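Local structure of endo-beta-1,4-mannanase (Alicyclobacillus acidocaldarius, 4CD8) at residues W27-A32 and W283-Y288; L49-L54 and V69-D74; E118-W123 and M152-P157; L176-C181 and L197-A202; R190-V195 and E221-P226. The protein hydrolyses internal beta-1,4-mannosidic linkages of mannans, as a family GH113 glycoside hydrolase built on a TIM barrel. All blocks are in the same frame, centred on the assembly; numbering follows the deposited sequence. Where two conformers were deposited one is given.

Contact 1: residues W27-A32 and W283-Y288; sequences WGTDEA and WPWKLY
Trp285 carries this contact, packing its indole against the start of helix 30-40. With CG between its own backbone N and carbonyl carbon (chi1 66°), the ring starts out beside the helix. Its CB meets Ala32 CB at 4.1 Å and, more loosely, Trp27 CD1 at 4.3 Å. The six-membered part of the ring carries on toward Thr29, whose OG1 comes within 3.5 Å of Trp285 CE3, the two side chains crossing at about a right angle. Thr29 OG1 also caps the helix, accepting from Ala32 N at 3.0 Å, while it is hydrogen-bonded to Thr26 O as well. Glu31 CB sits at the ring edge, 3.9 Å from Trp285 CZ3. The backbone joins in through Trp285 O, which receives a CA-H...O contact from Ala32 CA at 3.2 Å. Lys286 lays its CB over one face of the same indole. At Leu287 a water completes the join: it donates to Glu31 O and accepts from Leu287 N at 3.0 Å. The contact thus ties the loop that leaves strand 275-283 to the first turn of helix 30-40. Trp285 also touches Phe18 on strand 13-18, and Trp27 reaches helix 73-85 at Ile76 and Met79.

Contact 2: residues L49-L54 and V69-D74; sequences LAFAGL and VTVSDD
Phe51 and Leu54, on strand 46-55 of the TIM barrel, pack against the three residues Val69 to Val71 that lead into helix 73-85, so that the contact is made within one beta-alpha unit of the fold. It is apolar, with no hydrogen bond between the segments. Val71 CG2 lies over one face of the Phe51 ring, 4.1 Å from CG, while Thr70 approaches the same ring obliquely, its CB 3.9 Å from Phe51 CD2. Further along the strand, Leu54 CD1 meets Val69 CG1 at 3.7 Å; that methyl is anti to the backbone N of Val69 (chi1 173°).

The touching parts run nearly antiparallel, 166° apart, although they are not paired as strands. Thr70 CG2 comes within 4.0 Å of Gly53 CA. Around this first shell, Tyr134 of helix 120-140 meets the Phe51 ring edge-to-face and also touches Thr70, and Ile76 of helix 73-85 packs on both Phe51 and Val71. The strand itself is held by backbone bonds from Phe51 to Lys93 and Thr95 on strand 89-98. Ser72 stands at the N-cap of helix 73-85, where its OG accepts from Glu75 N. The Thr70 hydroxyl turns back on its own segment: OG1 donates to Val71 O at 2.9 Å, tilted 32° from the carbonyl plane, and the methyl CG2, anti to the carbonyl carbon, lies 3.4 Å from Ala52 O.

Contact 3: residues E118-W123 and M152-P157; sequences ESWEAW and MTTAEP
Trp120 and Trp123, one turn apart at the start of helix 120-140, both reach the methyl group of Ala155. The tight part is at Trp120: the far end of its indole rests on the backbone and CB of Ala155, with CZ3 3.7 Å from Ala155 CB and CH2 3.7 Å from Ala155 CA. The same CH2 lies 3.7 Å from Thr154 O. Trp123 packs less closely on the alanine, its CZ3 4.3 Å from Ala155 CB, but it has a second partner in Met152. There the terminal methyl CE is 3.7 Å from Trp123 CZ2 and equally near CH2. The methionine chain bends at chi2 (-57°) and at chi3 (-70°), and the second bend places CE against the indole.

In the TIM barrel this joins helix 120-140 to the loop between strand 145-150 and helix 159-172, the loop that follows Glu151 of the inhibitor pocket. Other aromatic rings pack on both indoles: Trp120 stacks with His158, Trp123 stacks with Tyr127, and Phe109 meets both tryptophans.

Toward the less enclosed side lies Thr154, partly exposed. Its OG1 sits in the plane of the Trp120 ring at the edge, 3.9 Å from CH2, and makes its hydrogen bond to Ile107 O instead.

Contact 4: residues L176-C181 and L197-A202; sequences LVTYNC and LISSSA
The flat amide of Asn180 extends alongside strand 197-201, its ND2 donating to Ser201 OG at 2.9 Å; Ser201 OG lies 16° out of the amide plane. The amide OD1 is bonded to Lys93 NZ. On the opposite face of the sheet, the Tyr179 ring is met edge-to-face by Trp162 and Phe191. The two segments are neighbouring parallel strands of the TIM barrel, 30° apart. Their firm backbone bonds lie at the C-terminal end, where Cys181 N donates to Ser199 O at 2.9 Å and Ser201 N donates to Cys181 O at 2.8 Å, the latter nearly along the C=O axis. Earlier the pairing weakens: Leu197 N reaches Val177 O only at 3.4 Å. Hydroxyls add bonds here. Thr178 OG1, anti to its backbone N (chi1 -167°), donates to Leu197 O at 2.7 Å from above the carbonyl plane. Ser199 OG lies 3.0 Å from Thr178 OG1 and 3.1 Å from Tyr179 O. Buried polar groups thus line this seam on the Asn180 face. Since Ser201 OG also bonds Glu151 of the inhibitor pocket, Ser201 is a second-shell residue behind Glu151, and Asn180, a step further out, probably helps to orient its hydroxyl.

Contact 5: residues R190-V195 and E221-P226; sequences RFWDAV and EAHEKP
Lys225 reaches from the chain after helix 209-223 to the loop 190-195. Beyond CB and CG the chain bends at chi2 (-89°), which turns CD toward the loop, 3.5 Å from Val195 O. CE lies 3.1 Å from Val195 O, with Trp192 O at 3.5 Å, and the tip NZ donates to Val195 O at 2.9 Å, lying in the carbonyl plane. A water accepts from NZ at 2.8 Å and donates to Asp193 O, so the ammonium grips two carbonyls, one directly and one through water.

Beside it, the edge of Trp192 meets the face of His223 in a T-shaped pair, the planes at 74°. Trp192 CD1 stands over the centre of the imidazole, 3.7 Å from His223 NE2. Trp192 NE1 is bonded to Glu186 O, and Asp193 forms a salt bridge to Arg163. Helix 209-223 ends in a Schellman motif at Glu224. The lysine's positive charge is thus met by backbone carbonyl dipoles, which probably favour its protonated form.

How the contacts relate
The five contacts are spread round one TIM barrel. Contacts 1 and 2 touch through Trp27, whose CG lies 3.5 Å from Val71 CG1. Contact 4 touches both contact 3 and contact 5: Tyr179 OH is 2.6 Å from Glu156 OE2 and 3.0 Å from Met152 N, both probable hydrogen bonds, while Ile198 N probably bonds Pro226 O at 2.9 Å. Contacts 1 and 5 lie on opposite sides of the chain's centre, their centres about 35 Å apart. Contact 4 comes nearest the inhibitor, the Ser201 side chain being about 5 Å from it; in contact 2, Ala52 is about 6 Å from the bound mannose. Contact 5 is peripheral, with Trp192 about 14 Å from the inhibitor.

Contact 1: residues W27-A32 and W283-Y288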
# COMPACT_ATOMS: atom_id res chain seq x y z
N TRP A 27 10.91 -13.57 -1.01
CA TRP A 27 9.99 -13.79 -2.13
C TRP A 27 10.45 -14.88 -3.12
O TRP A 27 9.66 -15.38 -3.92
CB TRP A 27 9.76 -12.48 -2.87
CG TRP A 27 9.06 -11.41 -2.11
CD1 TRP A 27 8.75 -11.39 -0.78
CD2 TRP A 27 8.61 -10.14 -2.65
NE1 TRP A 27 8.13 -10.21 -0.45
CE2 TRP A 27 8.03 -9.43 -1.58
CE3 TRP A 27 8.65 -9.55 -3.92
CZ2 TRP A 27 7.54 -8.15 -1.72
CZ3 TRP A 27 8.12 -8.30 -4.06
CH2 TRP A 27 7.55 -7.61 -2.98
N GLY A 28 11.72 -15.27 -3.02
CA GLY A 28 12.21 -16.38 -3.82
C GLY A 28 11.99 -17.76 -3.20
O GLY A 28 12.38 -18.74 -3.76
N THR A 29 11.32 -17.82 -2.07
CA THR A 29 11.08 -19.07 -1.40
C THR A 29 9.86 -19.81 -1.98
O THR A 29 8.97 -19.22 -2.59
CB THR A 29 10.81 -18.83 0.09
OG1 THR A 29 9.64 -18.04 0.23
CG2 THR A 29 11.93 -18.09 0.74
N ASP A 30 9.86 -21.12 -1.74
CA ASP A 30 8.72 -21.98 -2.05
C ASP A 30 7.48 -21.49 -1.35
O ASP A 30 6.39 -21.53 -1.90
CB ASP A 30 8.98 -23.43 -1.62
CG ASP A 30 10.08 -24.10 -2.44
OD1 ASP A 30 10.36 -23.58 -3.55
OD2 ASP A 30 10.67 -25.14 -2.00
N GLU A 31 7.67 -21.02 -0.11
CA GLU A 31 6.58 -20.54 0.72
C GLU A 31 5.90 -19.37 0.05
O GLU A 31 4.67 -19.31 -0.03
CB GLU A 31 7.07 -20.16 2.15
CG GLU A 31 7.47 -21.34 3.05
CD GLU A 31 8.97 -21.67 3.01
OE1 GLU A 31 9.62 -21.52 1.95
OE2 GLU A 31 9.51 -22.08 4.07
N ALA A 32 6.72 -18.45 -0.44
CA ALA A 32 6.20 -17.23 -1.12
C ALA A 32 5.37 -17.59 -2.34
O ALA A 32 4.31 -17.03 -2.55
CB ALA A 32 7.32 -16.30 -1.51
N TRP A 283 -1.23 -9.66 3.12
CA TRP A 283 -1.05 -11.09 2.94
C TRP A 283 0.44 -11.40 3.07
O TRP A 283 1.27 -10.75 2.46
CB TRP A 283 -1.54 -11.47 1.55
CG TRP A 283 -1.81 -12.93 1.27
CD1 TRP A 283 -0.93 -13.87 0.88
CD2 TRP A 283 -3.09 -13.55 1.29
NE1 TRP A 283 -1.58 -15.08 0.67
CE2 TRP A 283 -2.92 -14.88 0.88
CE3 TRP A 283 -4.39 -13.09 1.57
CZ2 TRP A 283 -3.98 -15.77 0.79
CZ3 TRP A 283 -5.43 -13.97 1.47
CH2 TRP A 283 -5.23 -15.29 1.07
N PRO A 284 0.79 -12.39 3.90
CA PRO A 284 2.17 -12.68 4.19
C PRO A 284 2.81 -13.54 3.12
O PRO A 284 2.12 -14.30 2.47
CB PRO A 284 2.05 -13.47 5.50
CG PRO A 284 0.77 -14.22 5.36
CD PRO A 284 -0.14 -13.24 4.68
N TRP A 285 4.14 -13.44 2.95
CA TRP A 285 4.84 -14.34 2.02
C TRP A 285 4.85 -15.77 2.57
O TRP A 285 4.90 -16.72 1.81
CB TRP A 285 6.26 -13.86 1.66
CG TRP A 285 7.22 -13.85 2.81
CD1 TRP A 285 7.51 -12.79 3.61
CD2 TRP A 285 7.99 -14.97 3.31
NE1 TRP A 285 8.43 -13.17 4.57
CE2 TRP A 285 8.75 -14.49 4.40
CE3 TRP A 285 8.16 -16.31 2.90
CZ2 TRP A 285 9.63 -15.34 5.15
CZ3 TRP A 285 9.03 -17.15 3.64
CH2 TRP A 285 9.77 -16.65 4.74
N LYS A 286 4.83 -15.91 3.91
CA LYS A 286 4.69 -17.24 4.52
C LYS A 286 3.30 -17.35 5.12
O LYS A 286 3.01 -16.76 6.17
CB LYS A 286 5.74 -17.42 5.60
CG LYS A 286 5.61 -18.75 6.33
CD LYS A 286 6.85 -19.06 7.17
CE LYS A 286 6.74 -20.45 7.79
NZ LYS A 286 7.99 -20.80 8.53
N LEU A 287 2.44 -18.10 4.44
CA LEU A 287 1.04 -18.18 4.80
C LEU A 287 0.80 -19.35 5.70
O LEU A 287 1.28 -20.46 5.47
CB LEU A 287 0.19 -18.32 3.53
CG LEU A 287 -1.34 -18.31 3.66
CD1 LEU A 287 -1.80 -16.97 4.23
CD2 LEU A 287 -2.01 -18.56 2.30
N TYR A 288 0.06 -19.08 6.76
CA TYR A 288 -0.34 -20.13 7.70
C TYR A 288 -1.42 -21.04 7.06
O TYR A 288 -2.17 -20.59 6.13
CB TYR A 288 -0.85 -19.48 9.00
CG TYR A 288 -1.94 -18.46 8.79
CD1 TYR A 288 -3.26 -18.86 8.64
CD2 TYR A 288 -1.64 -17.10 8.74
CE1 TYR A 288 -4.26 -17.91 8.42
CE2 TYR A 288 -2.61 -16.14 8.53
CZ TYR A 288 -3.92 -16.54 8.38
OH TYR A 288 -4.89 -15.56 8.16
O HOH W 1 3.26 -19.95 2.25

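Contact 2: residues L49-L54 and V69-D74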
# COMPACT_ATOMS: atom_id res chain seq x y z
N LEU A 49 2.77 -5.66 -4.72
CA LEU A 49 4.03 -6.17 -4.19
C LEU A 49 4.66 -5.01 -3.45
O LEU A 49 5.14 -4.05 -4.05
CB LEU A 49 4.95 -6.64 -5.33
CG LEU A 49 4.35 -7.77 -6.19
CD1 LEU A 49 5.26 -8.11 -7.34
CD2 LEU A 49 4.04 -8.97 -5.32
N ALA A 50 4.71 -5.13 -2.11
CA ALA A 50 5.14 -4.04 -1.27
C ALA A 50 6.41 -4.43 -0.53
O ALA A 50 6.48 -5.52 0.03
CB ALA A 50 4.06 -3.64 -0.28
N PHE A 51 7.35 -3.49 -0.48
CA PHE A 51 8.58 -3.70 0.26
C PHE A 51 9.17 -2.40 0.74
O PHE A 51 8.84 -1.36 0.23
CB PHE A 51 9.62 -4.47 -0.57
CG PHE A 51 10.10 -3.72 -1.78
CD1 PHE A 51 9.33 -3.67 -2.95
CD2 PHE A 51 11.29 -3.03 -1.75
CE1 PHE A 51 9.80 -2.95 -4.06
CE2 PHE A 51 11.76 -2.34 -2.86
CZ PHE A 51 10.99 -2.26 -4.00
N ALA A 52 10.04 -2.47 1.74
CA ALA A 52 10.62 -1.27 2.34
C ALA A 52 12.12 -1.26 2.32
O ALA A 52 12.76 -2.18 2.84
CB ALA A 52 10.14 -1.10 3.77
N GLY A 53 12.66 -0.20 1.75
CA GLY A 53 14.03 0.21 2.01
C GLY A 53 14.16 0.74 3.42
O GLY A 53 13.15 0.99 4.08
N LEU A 54 15.39 0.87 3.90
CA LEU A 54 15.62 1.26 5.28
C LEU A 54 16.46 2.52 5.39
O LEU A 54 17.53 2.64 4.80
CB LEU A 54 16.30 0.14 6.09
CG LEU A 54 15.48 -1.14 6.32
CD1 LEU A 54 16.34 -2.21 6.99
CD2 LEU A 54 14.25 -0.82 7.17
N VAL A 69 19.28 -5.88 1.89
CA VAL A 69 18.18 -5.41 2.71
C VAL A 69 16.86 -5.90 2.17
O VAL A 69 16.14 -6.65 2.84
CB VAL A 69 18.21 -3.88 2.79
CG1 VAL A 69 16.96 -3.34 3.50
CG2 VAL A 69 19.53 -3.44 3.45
N THR A 70 16.56 -5.51 0.94
CA THR A 70 15.27 -5.87 0.35
C THR A 70 15.37 -7.03 -0.65
O THR A 70 16.46 -7.42 -1.08
CB THR A 70 14.63 -4.67 -0.43
OG1 THR A 70 15.35 -4.48 -1.66
CG2 THR A 70 14.69 -3.44 0.39
N VAL A 71 14.20 -7.51 -1.06
CA VAL A 71 14.09 -8.40 -2.20
C VAL A 71 14.90 -7.83 -3.38
O VAL A 71 14.97 -6.64 -3.58
CB VAL A 71 12.62 -8.61 -2.62
CG1 VAL A 71 11.92 -9.50 -1.63
CG2 VAL A 71 11.86 -7.29 -2.77
N SER A 72 15.58 -8.71 -4.08
CA SER A 72 16.31 -8.36 -5.26
C SER A 72 15.38 -8.00 -6.40
O SER A 72 14.20 -8.35 -6.39
CB SER A 72 17.19 -9.50 -5.74
OG SER A 72 16.41 -10.59 -6.16
N ASP A 73 15.94 -7.32 -7.40
CA ASP A 73 15.16 -7.05 -8.60
C ASP A 73 14.61 -8.38 -9.21
O ASP A 73 13.47 -8.45 -9.70
CB ASP A 73 16.00 -6.34 -9.65
CG ASP A 73 16.39 -4.90 -9.28
OD1 ASP A 73 15.88 -4.36 -8.26
OD2 ASP A 73 17.20 -4.30 -10.05
N ASP A 74 15.42 -9.43 -9.22
CA ASP A 74 14.97 -10.74 -9.73
C ASP A 74 13.83 -11.35 -8.92
O ASP A 74 12.93 -11.98 -9.48
CB ASP A 74 16.13 -11.74 -9.74
CG ASP A 74 17.13 -11.55 -10.90
OD1 ASP A 74 16.90 -10.73 -11.80
OD2 ASP A 74 18.18 -12.24 -10.90

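Contact 3: residues E118-W123 and M152-P157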
# COMPACT_ATOMS: atom_id res chain seq x y z
N GLU A 118 22.30 17.30 5.59
CA GLU A 118 21.17 16.52 6.10
C GLU A 118 19.91 17.30 5.76
O GLU A 118 19.34 17.99 6.61
CB GLU A 118 21.28 16.27 7.62
CG GLU A 118 22.40 15.30 7.96
CD GLU A 118 22.47 14.87 9.42
OE1 GLU A 118 21.60 15.25 10.24
OE2 GLU A 118 23.44 14.14 9.75
N SER A 119 19.50 17.21 4.49
CA SER A 119 18.45 18.08 3.95
C SER A 119 17.33 17.32 3.26
O SER A 119 17.53 16.19 2.81
CB SER A 119 19.08 19.01 2.90
OG SER A 119 19.51 18.26 1.78
N TRP A 120 16.18 18.00 3.09
CA TRP A 120 15.11 17.46 2.29
C TRP A 120 15.57 17.22 0.86
O TRP A 120 15.25 16.18 0.28
CB TRP A 120 13.91 18.39 2.35
CG TRP A 120 13.12 18.19 3.59
CD1 TRP A 120 13.06 19.01 4.67
CD2 TRP A 120 12.26 17.10 3.85
NE1 TRP A 120 12.22 18.47 5.62
CE2 TRP A 120 11.70 17.30 5.13
CE3 TRP A 120 11.94 15.94 3.14
CZ2 TRP A 120 10.79 16.40 5.69
CZ3 TRP A 120 11.06 15.03 3.70
CH2 TRP A 120 10.48 15.28 4.95
N GLU A 121 16.38 18.14 0.33
CA GLU A 121 16.91 17.95 -1.02
C GLU A 121 17.68 16.66 -1.15
O GLU A 121 17.50 15.86 -2.06
CB GLU A 121 17.83 19.11 -1.40
CG GLU A 121 18.32 19.03 -2.84
CD GLU A 121 19.14 20.20 -3.30
OE1 GLU A 121 19.37 21.18 -2.55
OE2 GLU A 121 19.52 20.15 -4.48
N ALA A 122 18.55 16.42 -0.17
CA ALA A 122 19.34 15.21 -0.22
C ALA A 122 18.48 13.95 -0.08
O ALA A 122 18.71 12.95 -0.76
CB ALA A 122 20.40 15.24 0.84
N TRP A 123 17.50 13.99 0.83
CA TRP A 123 16.63 12.83 1.01
C TRP A 123 15.83 12.57 -0.27
O TRP A 123 15.74 11.43 -0.71
CB TRP A 123 15.69 13.00 2.19
CG TRP A 123 14.79 11.82 2.35
CD1 TRP A 123 15.09 10.61 2.93
CD2 TRP A 123 13.48 11.66 1.76
NE1 TRP A 123 14.04 9.74 2.79
CE2 TRP A 123 13.03 10.37 2.09
CE3 TRP A 123 12.64 12.51 1.02
CZ2 TRP A 123 11.80 9.89 1.69
CZ3 TRP A 123 11.38 12.03 0.63
CH2 TRP A 123 10.98 10.74 0.97
N MET A 152 3.71 9.62 3.51
CA MET A 152 4.85 10.54 3.73
C MET A 152 4.39 11.93 4.20
O MET A 152 4.69 12.95 3.59
CB MET A 152 5.76 10.60 2.50
CG MET A 152 6.24 9.26 1.97
SD MET A 152 7.11 8.24 3.18
CE MET A 152 8.62 9.17 3.35
N THR A 153 3.71 11.97 5.34
CA THR A 153 3.06 13.20 5.78
C THR A 153 4.00 14.38 5.89
O THR A 153 3.70 15.44 5.38
CB THR A 153 2.24 12.99 7.06
OG1 THR A 153 1.20 12.04 6.78
CG2 THR A 153 1.61 14.30 7.53
N THR A 154 5.16 14.20 6.51
CA THR A 154 6.09 15.30 6.60
C THR A 154 6.71 15.71 5.27
O THR A 154 7.18 16.84 5.15
CB THR A 154 7.24 15.04 7.59
OG1 THR A 154 7.78 13.73 7.35
CG2 THR A 154 6.73 15.19 9.03
N ALA A 155 6.78 14.76 4.33
CA ALA A 155 7.38 15.04 3.03
C ALA A 155 6.41 15.79 2.10
O ALA A 155 6.83 16.52 1.21
CB ALA A 155 7.86 13.77 2.38
N GLU A 156 5.12 15.58 2.32
CA GLU A 156 4.07 16.10 1.44
C GLU A 156 4.14 17.61 1.16
O GLU A 156 3.97 18.00 -0.01
CB GLU A 156 2.71 15.65 1.92
CG GLU A 156 2.40 14.20 1.59
CD GLU A 156 1.25 13.59 2.42
OE1 GLU A 156 0.56 14.34 3.15
OE2 GLU A 156 1.04 12.34 2.29
N PRO A 157 4.44 18.45 2.15
CA PRO A 157 4.53 19.90 1.85
C PRO A 157 5.65 20.31 0.90
O PRO A 157 5.62 21.43 0.42
CB PRO A 157 4.71 20.56 3.23
CG PRO A 157 4.27 19.54 4.20
CD PRO A 157 4.46 18.19 3.60

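Contact 4: residues L176-C181 and L197-A202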
# COMPACT_ATOMS: atom_id res chain seq x y z
N LEU A 176 -0.11 3.14 -14.71
CA LEU A 176 -0.82 4.00 -13.76
C LEU A 176 0.07 4.34 -12.58
O LEU A 176 0.79 3.47 -12.07
CB LEU A 176 -2.07 3.29 -13.24
CG LEU A 176 -3.14 3.04 -14.30
CD1 LEU A 176 -4.10 2.01 -13.75
CD2 LEU A 176 -3.89 4.34 -14.53
N VAL A 177 -0.01 5.57 -12.13
CA VAL A 177 0.77 6.07 -11.03
C VAL A 177 -0.17 6.57 -9.95
O VAL A 177 -1.09 7.31 -10.21
CB VAL A 177 1.79 7.18 -11.42
CG1 VAL A 177 2.47 7.75 -10.17
CG2 VAL A 177 2.83 6.62 -12.36
N THR A 178 0.05 6.10 -8.73
CA THR A 178 -0.65 6.65 -7.59
C THR A 178 0.35 7.09 -6.52
O THR A 178 1.51 6.64 -6.57
CB THR A 178 -1.64 5.61 -6.99
OG1 THR A 178 -2.52 6.28 -6.08
CG2 THR A 178 -0.89 4.44 -6.27
N TYR A 179 -0.10 7.99 -5.64
CA TYR A 179 0.58 8.27 -4.35
C TYR A 179 -0.44 7.88 -3.30
O TYR A 179 -1.60 8.25 -3.40
CB TYR A 179 0.91 9.77 -4.23
CG TYR A 179 1.38 10.11 -2.85
CD1 TYR A 179 2.64 9.68 -2.45
CD2 TYR A 179 0.61 10.79 -1.97
CE1 TYR A 179 3.09 9.93 -1.17
CE2 TYR A 179 1.05 11.06 -0.68
CZ TYR A 179 2.28 10.61 -0.30
OH TYR A 179 2.68 10.87 0.96
N ASN A 180 0.03 7.18 -2.27
CA ASN A 180 -0.77 6.67 -1.16
C ASN A 180 -0.55 7.55 0.03
O ASN A 180 0.51 7.46 0.69
CB ASN A 180 -0.30 5.21 -0.98
CG ASN A 180 -0.74 4.48 0.28
OD1 ASN A 180 -0.29 3.35 0.42
ND2 ASN A 180 -1.62 5.02 1.11
N CYS A 181 -1.50 8.42 0.36
CA CYS A 181 -1.37 9.26 1.55
C CYS A 181 -1.89 8.52 2.78
O CYS A 181 -2.56 7.51 2.66
CB CYS A 181 -2.08 10.62 1.40
SG CYS A 181 -3.85 10.50 1.32
N LEU A 197 -4.29 8.36 -10.01
CA LEU A 197 -5.27 7.91 -9.03
C LEU A 197 -4.90 8.42 -7.66
O LEU A 197 -3.73 8.34 -7.26
CB LEU A 197 -5.31 6.37 -8.95
CG LEU A 197 -5.68 5.65 -10.25
CD1 LEU A 197 -5.13 4.24 -10.26
CD2 LEU A 197 -7.20 5.67 -10.39
N ILE A 198 -5.89 8.89 -6.94
CA ILE A 198 -5.70 9.29 -5.54
C ILE A 198 -5.86 8.03 -4.71
O ILE A 198 -6.79 7.29 -4.94
CB ILE A 198 -6.78 10.32 -5.11
CG1 ILE A 198 -6.57 11.61 -5.88
CG2 ILE A 198 -6.67 10.64 -3.66
CD1 ILE A 198 -7.68 12.63 -5.72
N SER A 199 -4.94 7.78 -3.76
CA SER A 199 -5.15 6.66 -2.83
C SER A 199 -4.72 6.96 -1.43
O SER A 199 -3.92 7.85 -1.18
CB SER A 199 -4.42 5.40 -3.32
OG SER A 199 -3.01 5.52 -3.27
N SER A 200 -5.30 6.19 -0.48
CA SER A 200 -4.96 6.42 0.90
C SER A 200 -4.88 5.13 1.69
O SER A 200 -5.31 4.08 1.24
CB SER A 200 -5.95 7.37 1.58
OG SER A 200 -7.23 6.80 1.60
N SER A 201 -4.24 5.25 2.86
CA SER A 201 -4.18 4.17 3.86
C SER A 201 -5.36 4.40 4.76
O SER A 201 -5.27 5.12 5.73
CB SER A 201 -2.86 4.23 4.64
OG SER A 201 -1.78 3.85 3.80
N ALA A 202 -6.49 3.84 4.36
CA ALA A 202 -7.79 4.18 4.91
C ALA A 202 -8.13 3.38 6.15
O ALA A 202 -9.16 2.69 6.22
CB ALA A 202 -8.86 4.00 3.85

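Contact 5: residues R190-V195 and E221-P226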
# COMPACT_ATOMS: atom_id res chain seq x y z
N ARG A 190 -1.29 18.34 -2.04
CA ARG A 190 -1.42 19.39 -3.03
C ARG A 190 -0.92 19.03 -4.42
O ARG A 190 -0.97 19.89 -5.31
CB ARG A 190 -0.72 20.66 -2.53
CG ARG A 190 -1.22 21.21 -1.21
CD ARG A 190 -2.67 21.61 -1.22
NE ARG A 190 -2.93 22.72 -2.15
CZ ARG A 190 -2.85 24.00 -1.80
NH1 ARG A 190 -2.51 24.34 -0.55
NH2 ARG A 190 -3.12 24.97 -2.69
N PHE A 191 -0.48 17.79 -4.62
CA PHE A 191 0.06 17.36 -5.91
C PHE A 191 -0.74 16.20 -6.54
O PHE A 191 -0.20 15.47 -7.37
CB PHE A 191 1.56 17.07 -5.80
CG PHE A 191 1.91 16.08 -4.72
CD1 PHE A 191 1.87 14.72 -4.97
CD2 PHE A 191 2.35 16.52 -3.47
CE1 PHE A 191 2.22 13.79 -4.01
CE2 PHE A 191 2.72 15.58 -2.47
CZ PHE A 191 2.63 14.23 -2.74
N TRP A 192 -2.03 16.05 -6.19
CA TRP A 192 -2.83 14.98 -6.78
C TRP A 192 -2.94 15.10 -8.31
O TRP A 192 -3.10 14.10 -8.98
CB TRP A 192 -4.25 14.92 -6.21
CG TRP A 192 -4.38 14.48 -4.77
CD1 TRP A 192 -5.05 15.13 -3.81
CD2 TRP A 192 -3.85 13.26 -4.15
NE1 TRP A 192 -5.00 14.40 -2.62
CE2 TRP A 192 -4.29 13.25 -2.82
CE3 TRP A 192 -3.13 12.17 -4.62
CZ2 TRP A 192 -3.96 12.23 -1.93
CZ3 TRP A 192 -2.77 11.17 -3.74
CH2 TRP A 192 -3.20 11.20 -2.40
N ASP A 193 -2.86 16.32 -8.84
CA ASP A 193 -2.85 16.46 -10.29
C ASP A 193 -1.70 15.75 -11.00
O ASP A 193 -1.78 15.45 -12.19
CB ASP A 193 -2.85 17.94 -10.66
CG ASP A 193 -1.63 18.66 -10.14
OD1 ASP A 193 -1.53 18.86 -8.91
OD2 ASP A 193 -0.72 18.99 -10.90
N ALA A 194 -0.62 15.43 -10.29
CA ALA A 194 0.53 14.79 -10.87
C ALA A 194 0.42 13.29 -10.91
O ALA A 194 1.26 12.65 -11.48
CB ALA A 194 1.81 15.21 -10.13
N VAL A 195 -0.63 12.73 -10.30
CA VAL A 195 -0.83 11.31 -10.35
C VAL A 195 -2.13 10.93 -11.05
O VAL A 195 -2.96 11.76 -11.32
CB VAL A 195 -0.72 10.64 -8.97
CG1 VAL A 195 0.62 10.99 -8.33
CG2 VAL A 195 -1.87 11.05 -8.08
N GLU A 221 -13.98 14.41 -6.24
CA GLU A 221 -14.69 15.29 -7.16
C GLU A 221 -13.94 16.61 -7.35
O GLU A 221 -13.78 17.09 -8.50
CB GLU A 221 -16.12 15.42 -6.66
CG GLU A 221 -16.85 14.07 -6.87
CD GLU A 221 -18.31 14.03 -6.41
OE1 GLU A 221 -18.73 14.89 -5.60
OE2 GLU A 221 -19.06 13.10 -6.84
N ALA A 222 -13.34 17.14 -6.28
CA ALA A 222 -12.57 18.37 -6.34
C ALA A 222 -11.39 18.27 -7.28
O ALA A 222 -11.10 19.22 -8.01
CB ALA A 222 -12.10 18.79 -4.94
N HIS A 223 -10.70 17.13 -7.25
CA HIS A 223 -9.50 16.93 -8.04
C HIS A 223 -9.78 16.26 -9.37
O HIS A 223 -8.86 16.07 -10.16
CB HIS A 223 -8.48 16.11 -7.22
CG HIS A 223 -8.01 16.84 -6.00
ND1 HIS A 223 -7.00 17.78 -6.04
CD2 HIS A 223 -8.44 16.82 -4.72
CE1 HIS A 223 -6.84 18.32 -4.85
NE2 HIS A 223 -7.68 17.72 -4.02
N GLU A 224 -11.03 15.86 -9.59
CA GLU A 224 -11.46 15.17 -10.83
C GLU A 224 -10.56 13.95 -11.10
O GLU A 224 -10.03 13.77 -12.18
CB GLU A 224 -11.49 16.16 -12.00
CG GLU A 224 -12.22 17.44 -11.64
CD GLU A 224 -12.59 18.29 -12.83
OE1 GLU A 224 -11.66 18.77 -13.50
OE2 GLU A 224 -13.80 18.51 -13.05
N LYS A 225 -10.34 13.16 -10.05
CA LYS A 225 -9.55 11.95 -10.14
C LYS A 225 -10.30 10.88 -9.37
O LYS A 225 -10.93 11.20 -8.35
CB LYS A 225 -8.21 12.06 -9.38
CG LYS A 225 -7.23 13.11 -9.85
CD LYS A 225 -6.32 12.53 -10.90
CE LYS A 225 -5.47 13.63 -11.49
NZ LYS A 225 -5.02 13.14 -12.77
N PRO A 226 -10.20 9.61 -9.82
CA PRO A 226 -10.75 8.57 -8.94
C PRO A 226 -9.90 8.38 -7.69
O PRO A 226 -8.71 8.71 -7.67
CB PRO A 226 -10.67 7.30 -9.78
CG PRO A 226 -10.46 7.79 -11.18
CD PRO A 226 -9.62 9.03 -11.03
O HOH W 2 -3.99 15.55 -13.79